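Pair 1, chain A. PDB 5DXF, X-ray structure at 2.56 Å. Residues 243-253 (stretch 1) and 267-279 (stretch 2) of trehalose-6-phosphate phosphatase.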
# COMPACT_ATOMS: atom_id res chain seq x y z
N LYS A 243 14.94 18.29 -8.26
CA LYS A 243 15.56 18.18 -6.96
C LYS A 243 16.19 16.82 -6.71
O LYS A 243 16.56 16.50 -5.60
CB LYS A 243 14.55 18.52 -5.87
CG LYS A 243 13.86 19.85 -6.09
CD LYS A 243 14.78 21.00 -5.74
CE LYS A 243 14.18 22.31 -6.21
NZ LYS A 243 15.21 23.38 -6.24
N ARG A 244 16.29 16.03 -7.76
CA ARG A 244 16.73 14.63 -7.67
C ARG A 244 17.88 14.40 -6.69
O ARG A 244 17.85 13.46 -5.88
CB ARG A 244 17.14 14.14 -9.06
CG ARG A 244 18.19 15.03 -9.74
CD ARG A 244 18.38 14.70 -11.21
NE ARG A 244 19.32 15.62 -11.85
CZ ARG A 244 19.55 15.68 -13.16
NH1 ARG A 244 18.91 14.87 -13.99
NH2 ARG A 244 20.43 16.55 -13.63
N SER A 245 18.91 15.23 -6.76
CA SER A 245 20.03 15.09 -5.85
C SER A 245 19.63 15.31 -4.40
O SER A 245 20.04 14.56 -3.52
CB SER A 245 21.17 16.02 -6.24
OG SER A 245 20.69 17.32 -6.49
N GLN A 246 18.82 16.32 -4.14
CA GLN A 246 18.38 16.52 -2.76
C GLN A 246 17.54 15.36 -2.24
O GLN A 246 17.67 14.98 -1.10
CB GLN A 246 17.72 17.88 -2.53
CG GLN A 246 17.21 18.57 -3.77
CD GLN A 246 18.31 18.94 -4.72
OE1 GLN A 246 18.97 18.06 -5.27
NE2 GLN A 246 18.51 20.23 -4.93
N LEU A 247 16.67 14.79 -3.07
CA LEU A 247 15.88 13.65 -2.63
C LEU A 247 16.73 12.41 -2.36
O LEU A 247 16.61 11.79 -1.31
CB LEU A 247 14.82 13.32 -3.67
CG LEU A 247 13.87 14.45 -4.04
CD1 LEU A 247 13.46 14.35 -5.49
CD2 LEU A 247 12.66 14.40 -3.15
N LEU A 248 17.61 12.10 -3.28
CA LEU A 248 18.59 11.02 -3.09
C LEU A 248 19.48 11.23 -1.86
O LEU A 248 19.65 10.32 -1.02
CB LEU A 248 19.45 10.91 -4.34
CG LEU A 248 19.72 9.52 -4.88
CD1 LEU A 248 18.41 8.78 -5.10
CD2 LEU A 248 20.50 9.61 -6.17
N ASP A 249 20.08 12.42 -1.80
CA ASP A 249 20.80 12.89 -0.61
C ASP A 249 19.97 12.54 0.60
O ASP A 249 20.32 11.62 1.33
CB ASP A 249 21.04 14.41 -0.68
CG ASP A 249 21.82 14.94 0.49
OD1 ASP A 249 23.01 14.59 0.64
OD2 ASP A 249 21.24 15.75 1.25
N GLY A 250 18.86 13.26 0.76
CA GLY A 250 17.88 13.05 1.81
C GLY A 250 17.73 11.61 2.25
O GLY A 250 17.84 11.30 3.43
N MET A 251 17.52 10.72 1.29
CA MET A 251 17.34 9.31 1.59
C MET A 251 18.62 8.67 2.14
O MET A 251 18.55 7.75 2.97
CB MET A 251 16.88 8.54 0.35
CG MET A 251 15.46 8.88 -0.09
SD MET A 251 14.89 7.86 -1.47
CE MET A 251 15.15 8.98 -2.84
N LEU A 252 19.78 9.15 1.71
CA LEU A 252 21.04 8.53 2.11
C LEU A 252 21.45 8.70 3.56
O LEU A 252 22.54 8.29 3.95
CB LEU A 252 22.17 9.05 1.23
CG LEU A 252 22.22 8.37 -0.14
CD1 LEU A 252 23.37 8.91 -0.97
CD2 LEU A 252 22.33 6.86 0.04
N GLY A 253 20.59 9.29 4.38
CA GLY A 253 20.91 9.49 5.79
C GLY A 253 20.63 8.28 6.66
O GLY A 253 21.32 8.06 7.66
N HIS A 267 17.13 -0.24 -8.61
CA HIS A 267 16.91 1.08 -9.18
C HIS A 267 17.43 2.20 -8.28
O HIS A 267 18.00 3.17 -8.76
CB HIS A 267 15.42 1.30 -9.48
CG HIS A 267 14.91 0.46 -10.60
ND1 HIS A 267 13.57 0.20 -10.78
CD2 HIS A 267 15.55 -0.19 -11.60
CE1 HIS A 267 13.41 -0.57 -11.84
NE2 HIS A 267 14.60 -0.82 -12.35
N PHE A 268 17.21 2.05 -6.98
CA PHE A 268 17.70 3.04 -6.02
C PHE A 268 19.21 3.08 -6.02
O PHE A 268 19.81 4.15 -6.01
CB PHE A 268 17.17 2.75 -4.62
CG PHE A 268 17.70 3.69 -3.57
CD1 PHE A 268 17.14 4.94 -3.41
CD2 PHE A 268 18.75 3.32 -2.75
CE1 PHE A 268 17.62 5.81 -2.46
CE2 PHE A 268 19.23 4.18 -1.79
CZ PHE A 268 18.66 5.43 -1.64
N ILE A 269 19.83 1.90 -6.01
CA ILE A 269 21.28 1.79 -6.06
C ILE A 269 21.85 2.46 -7.31
O ILE A 269 22.77 3.29 -7.22
CB ILE A 269 21.73 0.31 -6.00
CG1 ILE A 269 21.47 -0.25 -4.60
CG2 ILE A 269 23.19 0.18 -6.39
CD1 ILE A 269 21.64 -1.73 -4.50
N SER A 270 21.23 2.18 -8.45
CA SER A 270 21.63 2.75 -9.72
C SER A 270 21.50 4.25 -9.71
O SER A 270 22.35 4.96 -10.20
CB SER A 270 20.77 2.19 -10.83
OG SER A 270 21.57 1.84 -11.94
N CYS A 271 20.41 4.74 -9.15
CA CYS A 271 20.20 6.17 -8.96
C CYS A 271 21.30 6.81 -8.12
O CYS A 271 21.83 7.86 -8.48
CB CYS A 271 18.84 6.44 -8.31
SG CYS A 271 17.43 6.42 -9.42
N CYS A 272 21.63 6.18 -7.00
CA CYS A 272 22.67 6.68 -6.12
C CYS A 272 24.02 6.75 -6.82
O CYS A 272 24.80 7.67 -6.59
CB CYS A 272 22.77 5.83 -4.85
SG CYS A 272 21.49 6.16 -3.63
N ALA A 273 24.31 5.77 -7.68
CA ALA A 273 25.59 5.79 -8.38
C ALA A 273 25.62 6.80 -9.54
O ALA A 273 26.67 7.35 -9.86
CB ALA A 273 25.94 4.40 -8.88
N ARG A 274 24.47 7.03 -10.19
CA ARG A 274 24.45 7.86 -11.39
C ARG A 274 24.19 9.34 -11.11
O ARG A 274 24.92 10.20 -11.62
CB ARG A 274 23.40 7.33 -12.38
CG ARG A 274 23.65 5.89 -12.81
CD ARG A 274 23.25 5.62 -14.26
NE ARG A 274 23.28 4.19 -14.54
CZ ARG A 274 22.20 3.44 -14.76
NH1 ARG A 274 21.00 4.00 -14.76
NH2 ARG A 274 22.32 2.14 -15.00
N VAL A 275 23.17 9.64 -10.33
CA VAL A 275 22.84 11.02 -9.99
C VAL A 275 23.86 11.60 -9.01
O VAL A 275 24.32 12.74 -9.17
CB VAL A 275 21.42 11.13 -9.39
CG1 VAL A 275 21.10 12.56 -9.02
CG2 VAL A 275 20.39 10.58 -10.37
N LEU A 276 24.23 10.81 -8.01
CA LEU A 276 25.27 11.20 -7.06
C LEU A 276 26.56 10.42 -7.32
O LEU A 276 26.53 9.36 -7.94
CB LEU A 276 24.79 11.00 -5.62
CG LEU A 276 23.81 12.05 -5.07
CD1 LEU A 276 23.45 11.77 -3.62
CD2 LEU A 276 24.39 13.44 -5.23
N GLY A 277 27.68 10.94 -6.83
CA GLY A 277 28.97 10.32 -7.04
C GLY A 277 29.18 9.06 -6.22
O GLY A 277 30.15 8.32 -6.44
N CYS A 278 28.26 8.82 -5.29
CA CYS A 278 28.37 7.73 -4.31
C CYS A 278 28.69 6.37 -4.92
O CYS A 278 28.14 6.00 -5.96
CB CYS A 278 27.06 7.63 -3.52
SG CYS A 278 26.35 9.23 -3.11
N GLU A 279 29.59 5.64 -4.27
CA GLU A 279 30.04 4.35 -4.78
C GLU A 279 29.21 3.20 -4.21
O GLU A 279 28.98 3.12 -3.00
CB GLU A 279 31.52 4.14 -4.46
CG GLU A 279 32.21 3.17 -5.38
CD GLU A 279 33.71 3.17 -5.22
OE1 GLU A 279 34.21 3.76 -4.24
OE2 GLU A 279 34.38 2.59 -6.08

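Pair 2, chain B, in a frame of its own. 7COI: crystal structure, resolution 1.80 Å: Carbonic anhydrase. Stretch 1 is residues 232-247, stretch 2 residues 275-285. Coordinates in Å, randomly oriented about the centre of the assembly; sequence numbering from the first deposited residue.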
# COMPACT_ATOMS: atom_id res chain seq x y z
N LEU B 232 15.24 7.74 9.19
CA LEU B 232 16.49 8.06 8.44
C LEU B 232 17.13 6.75 7.98
O LEU B 232 17.68 6.71 6.88
CB LEU B 232 17.45 8.84 9.34
CG LEU B 232 17.08 10.28 9.67
CD1 LEU B 232 17.99 10.84 10.74
CD2 LEU B 232 17.09 11.18 8.46
N LYS B 233 17.03 5.69 8.78
CA LYS B 233 17.55 4.36 8.41
C LYS B 233 16.72 3.85 7.22
O LYS B 233 17.31 3.48 6.21
CB LYS B 233 17.55 3.44 9.63
CG LYS B 233 17.95 2.00 9.34
CD LYS B 233 18.14 1.19 10.60
CE LYS B 233 18.55 -0.23 10.32
NZ LYS B 233 18.69 -1.01 11.56
N ALA B 234 15.39 3.90 7.31
CA ALA B 234 14.50 3.44 6.23
C ALA B 234 14.78 4.24 4.96
O ALA B 234 14.76 3.67 3.87
CB ALA B 234 13.06 3.58 6.66
N LEU B 235 15.01 5.55 5.10
CA LEU B 235 15.26 6.46 3.96
C LEU B 235 16.52 6.01 3.24
O LEU B 235 16.51 5.99 2.01
CB LEU B 235 15.39 7.89 4.53
CG LEU B 235 15.83 8.96 3.56
CD1 LEU B 235 14.75 9.19 2.51
CD2 LEU B 235 16.10 10.24 4.35
N THR B 236 17.57 5.62 3.98
CA THR B 236 18.86 5.21 3.39
C THR B 236 18.82 3.76 2.88
O THR B 236 19.74 3.42 2.12
CB THR B 236 20.02 5.45 4.36
OG1 THR B 236 19.82 4.73 5.56
CG2 THR B 236 20.19 6.92 4.69
N GLN B 237 17.81 2.97 3.22
CA GLN B 237 17.59 1.59 2.67
C GLN B 237 16.85 1.68 1.34
O GLN B 237 15.87 0.95 1.13
CB GLN B 237 16.87 0.72 3.68
CG GLN B 237 17.75 0.42 4.90
CD GLN B 237 17.05 -0.39 5.96
OE1 GLN B 237 15.86 -0.23 6.20
NE2 GLN B 237 17.80 -1.25 6.64
N LYS B 238 17.25 2.63 0.52
CA LYS B 238 16.68 2.90 -0.80
C LYS B 238 17.85 3.19 -1.71
O LYS B 238 18.63 4.11 -1.39
CB LYS B 238 15.73 4.09 -0.76
CG LYS B 238 14.51 3.88 0.12
CD LYS B 238 13.54 5.04 0.07
CE LYS B 238 12.46 4.92 1.13
NZ LYS B 238 11.66 3.68 0.94
N SER B 239 17.95 2.46 -2.81
CA SER B 239 19.09 2.63 -3.75
C SER B 239 19.17 4.08 -4.23
O SER B 239 20.31 4.62 -4.33
CB SER B 239 19.00 1.67 -4.90
OG SER B 239 20.24 1.68 -5.59
N VAL B 240 18.02 4.73 -4.48
CA VAL B 240 18.04 6.10 -5.07
C VAL B 240 18.75 7.05 -4.10
O VAL B 240 19.53 7.96 -4.57
CB VAL B 240 16.65 6.60 -5.49
CG1 VAL B 240 15.70 6.80 -4.31
CG2 VAL B 240 16.74 7.89 -6.28
N VAL B 241 18.52 6.89 -2.80
CA VAL B 241 19.16 7.74 -1.77
C VAL B 241 20.65 7.38 -1.66
O VAL B 241 21.49 8.32 -1.64
CB VAL B 241 18.44 7.59 -0.42
CG1 VAL B 241 19.16 8.33 0.70
CG2 VAL B 241 16.99 8.06 -0.55
N LEU B 242 20.98 6.10 -1.53
CA LEU B 242 22.41 5.68 -1.39
C LEU B 242 23.22 6.18 -2.60
O LEU B 242 24.35 6.68 -2.38
CB LEU B 242 22.50 4.16 -1.25
CG LEU B 242 21.93 3.61 0.04
CD1 LEU B 242 21.70 2.12 -0.05
CD2 LEU B 242 22.82 3.95 1.22
N GLU B 243 22.68 6.06 -3.80
CA GLU B 243 23.33 6.54 -5.05
C GLU B 243 23.64 8.04 -4.92
O GLU B 243 24.78 8.48 -5.24
CB GLU B 243 22.44 6.28 -6.27
CG GLU B 243 22.26 4.83 -6.68
CD GLU B 243 21.06 4.63 -7.60
OE1 GLU B 243 20.68 5.61 -8.31
OE2 GLU B 243 20.43 3.53 -7.58
N ALA B 244 22.68 8.85 -4.47
CA ALA B 244 22.82 10.33 -4.35
C ALA B 244 23.82 10.67 -3.25
O ALA B 244 24.54 11.70 -3.39
CB ALA B 244 21.48 10.98 -4.09
N MET B 245 23.87 9.89 -2.18
CA MET B 245 24.84 10.13 -1.09
C MET B 245 26.26 9.93 -1.65
O MET B 245 27.11 10.76 -1.37
CB MET B 245 24.56 9.23 0.10
CG MET B 245 23.29 9.60 0.80
SD MET B 245 22.84 8.40 2.02
CE MET B 245 23.74 9.01 3.44
N GLN B 246 26.49 8.89 -2.44
CA GLN B 246 27.82 8.60 -3.07
C GLN B 246 28.15 9.58 -4.21
O GLN B 246 29.31 10.06 -4.28
CB GLN B 246 27.81 7.17 -3.61
CG GLN B 246 27.72 6.12 -2.53
CD GLN B 246 28.12 4.78 -3.10
OE1 GLN B 246 29.09 4.18 -2.67
NE2 GLN B 246 27.37 4.31 -4.09
N GLU B 247 27.18 9.89 -5.07
CA GLU B 247 27.38 10.70 -6.30
C GLU B 247 27.54 12.20 -5.98
O GLU B 247 28.39 12.84 -6.65
CB GLU B 247 26.22 10.46 -7.27
CG GLU B 247 26.28 11.39 -8.47
CD GLU B 247 25.42 12.65 -8.41
OE1 GLU B 247 24.27 12.57 -7.89
OE2 GLU B 247 25.84 13.71 -8.95
N ALA B 275 27.87 0.69 9.32
CA ALA B 275 26.42 0.56 9.07
C ALA B 275 26.14 0.88 7.60
O ALA B 275 25.46 0.07 6.97
CB ALA B 275 25.61 1.46 9.99
N LEU B 276 26.64 2.00 7.08
CA LEU B 276 26.35 2.45 5.70
C LEU B 276 27.03 1.50 4.71
O LEU B 276 26.46 1.31 3.61
CB LEU B 276 26.80 3.91 5.51
CG LEU B 276 26.14 4.68 4.35
CD1 LEU B 276 24.62 4.63 4.40
CD2 LEU B 276 26.61 6.14 4.33
N LYS B 277 28.17 0.91 5.06
CA LYS B 277 28.87 -0.05 4.15
C LYS B 277 27.98 -1.28 3.94
O LYS B 277 27.80 -1.68 2.78
CB LYS B 277 30.25 -0.41 4.70
CG LYS B 277 31.19 0.78 4.81
CD LYS B 277 32.63 0.41 4.93
CE LYS B 277 33.52 1.62 5.14
NZ LYS B 277 34.93 1.30 4.87
N ALA B 278 27.45 -1.86 5.02
CA ALA B 278 26.54 -3.03 4.96
C ALA B 278 25.28 -2.66 4.16
O ALA B 278 24.76 -3.49 3.38
CB ALA B 278 26.21 -3.50 6.36
N ARG B 279 24.79 -1.43 4.37
CA ARG B 279 23.53 -0.96 3.71
C ARG B 279 23.78 -0.83 2.21
O ARG B 279 22.97 -1.29 1.42
CB ARG B 279 23.08 0.37 4.31
CG ARG B 279 21.68 0.78 3.89
CD ARG B 279 21.03 1.73 4.87
NE ARG B 279 21.07 1.16 6.20
CZ ARG B 279 21.29 1.83 7.33
NH1 ARG B 279 21.37 3.15 7.34
NH2 ARG B 279 21.39 1.18 8.46
N LEU B 280 24.91 -0.25 1.81
CA LEU B 280 25.33 -0.12 0.39
C LEU B 280 25.32 -1.52 -0.26
O LEU B 280 24.70 -1.70 -1.34
CB LEU B 280 26.75 0.46 0.37
CG LEU B 280 27.11 1.67 -0.49
CD1 LEU B 280 25.91 2.52 -0.94
CD2 LEU B 280 28.14 2.51 0.27
N THR B 281 26.00 -2.48 0.38
CA THR B 281 26.13 -3.86 -0.14
C THR B 281 24.73 -4.46 -0.31
O THR B 281 24.50 -5.13 -1.32
CB THR B 281 26.95 -4.72 0.82
OG1 THR B 281 28.22 -4.07 0.95
CG2 THR B 281 27.05 -6.16 0.36
N SER B 282 23.85 -4.21 0.67
CA SER B 282 22.54 -4.90 0.80
C SER B 282 21.48 -4.24 -0.08
O SER B 282 20.54 -4.95 -0.44
CB SER B 282 22.09 -4.92 2.23
OG SER B 282 22.98 -5.66 3.03
N PHE B 283 21.62 -2.94 -0.42
CA PHE B 283 20.53 -2.16 -1.06
C PHE B 283 20.87 -1.56 -2.41
O PHE B 283 19.89 -1.30 -3.17
CB PHE B 283 20.03 -1.09 -0.10
CG PHE B 283 19.11 -1.65 0.96
CD1 PHE B 283 17.76 -1.83 0.72
CD2 PHE B 283 19.62 -2.02 2.20
CE1 PHE B 283 16.93 -2.36 1.70
CE2 PHE B 283 18.80 -2.57 3.17
CZ PHE B 283 17.47 -2.75 2.92
N LYS B 284 22.15 -1.30 -2.74
CA LYS B 284 22.44 -0.63 -4.04
C LYS B 284 22.12 -1.60 -5.20
O LYS B 284 22.55 -2.77 -5.09
CB LYS B 284 23.89 -0.13 -4.08
CG LYS B 284 24.16 0.97 -5.10
CD LYS B 284 25.50 1.70 -4.87
CE LYS B 284 26.63 0.74 -4.55
NZ LYS B 284 27.97 1.27 -4.92
N THR B 285 21.37 -1.19 -6.24
CA THR B 285 20.97 -2.06 -7.39
C THR B 285 21.50 -1.53 -8.72
O THR B 285 21.41 -0.30 -8.84
CB THR B 285 19.45 -2.24 -7.45
OG1 THR B 285 18.81 -0.97 -7.50
CG2 THR B 285 18.90 -3.01 -6.26

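Where two helices cross at a steep angle, one inward residue can fill the crossing while several of its neighbours differ. Pair 1, from trehalose-6-phosphate phosphatase, and pair 2, from carbonic anhydrase, illustrate the principle. Their central 14 residues superpose with an RMSD of 0.5 Å. The helix axes approach to 10.5 Å in pair 1 and 10.2 Å in pair 2, and the signed crossing angles are -118° and -125°.

The central constant is a leucine. Leu248(A) and Leu242(B) coincide, both point toward the partner helix, and their side-chain centres lie 0.4 Å apart, although chi1 is -135° in the first and m in the second. In pair 2 the leucine is a knob set among Leu276(B), Leu280(B), Arg279(B) and Phe283(B). Its counterpart touches Phe268(A), Cys271(A), Cys272(A) and Val275(A), which are the matched positions, and also meets Leu276(A). Met251(A) and Met245(B) coincide as well, both pointing toward the other stretch, with chi3 at -100° and p.

The walls of this pocket are built differently. Where Cys272(A) offers SG at 4.0 Å from Leu248(A) CG, Leu280(B) brings CD1 to 3.8 Å from Leu242(B) CB. One turn further on, Val275(A) presents CB to Leu248(A) CD2 at 3.7 Å, while Phe283(B) places CB 3.6 Å from Leu242(B) CD1. The valine ends there with short branches, Val275(A) CG1 lying 3.9 Å from Arg244(A) CG. The phenylalanine ring extends further, and Gln237(B) CB sits over the face of Phe283(B), 3.7 Å from the ring centroid in a CH-pi contact. At the next position Leu276(A) points toward the other stretch and brings CD1 to 4.2 Å from Leu248(A) CB, whereas Lys284(B) starts sideways and only its end comes nearer.

Size is traded in the opposite direction at Phe268(A) and Leu276(B). The ring of Phe268(A) reaches Met251(A), Phe268(A) CE1 lying 3.6 Å from Met251(A) SD and 4.1 Å from Leu248(A) CD1. The smaller Leu276(B) still touches both matched residues: its CD1 lies 3.7 Å from Leu242(B) CD2 and its CD2 4.2 Å from Met245(B) CE.

Another change sets a cysteine, Cys271(A), against an arginine, Arg279(B). Cys271(A) is short, and its CB packs 4.0 Å from Leu248(A) CD1. The buried arginine carries its guanidinium beyond the leucine to the preceding helix, where Arg279(B) NH1 donates a hydrogen bond to Thr236(B) OG1 at 2.8 Å and Lys233(B) CG lies over one face.

The margins diverge too. Across the stretches Ser245(A) makes only van der Waals contacts, such as CB to Leu276(A) CD2 at 4.2 Å, whereas Ser239(B) OG accepts a hydrogen bond from Thr285(B) N at 3.2 Å. Leu252(A) CD2 packs 3.8 Å from Cys272(A) SG, while the matched Gln246(B) lies against Leu280(B) and Lys284(B).

Pair 1 thus closes without a hydrogen bond across the stretches, burying 507 Å². Pair 2 buries 711 Å² and adds two, yet both are organised about a matched leucine.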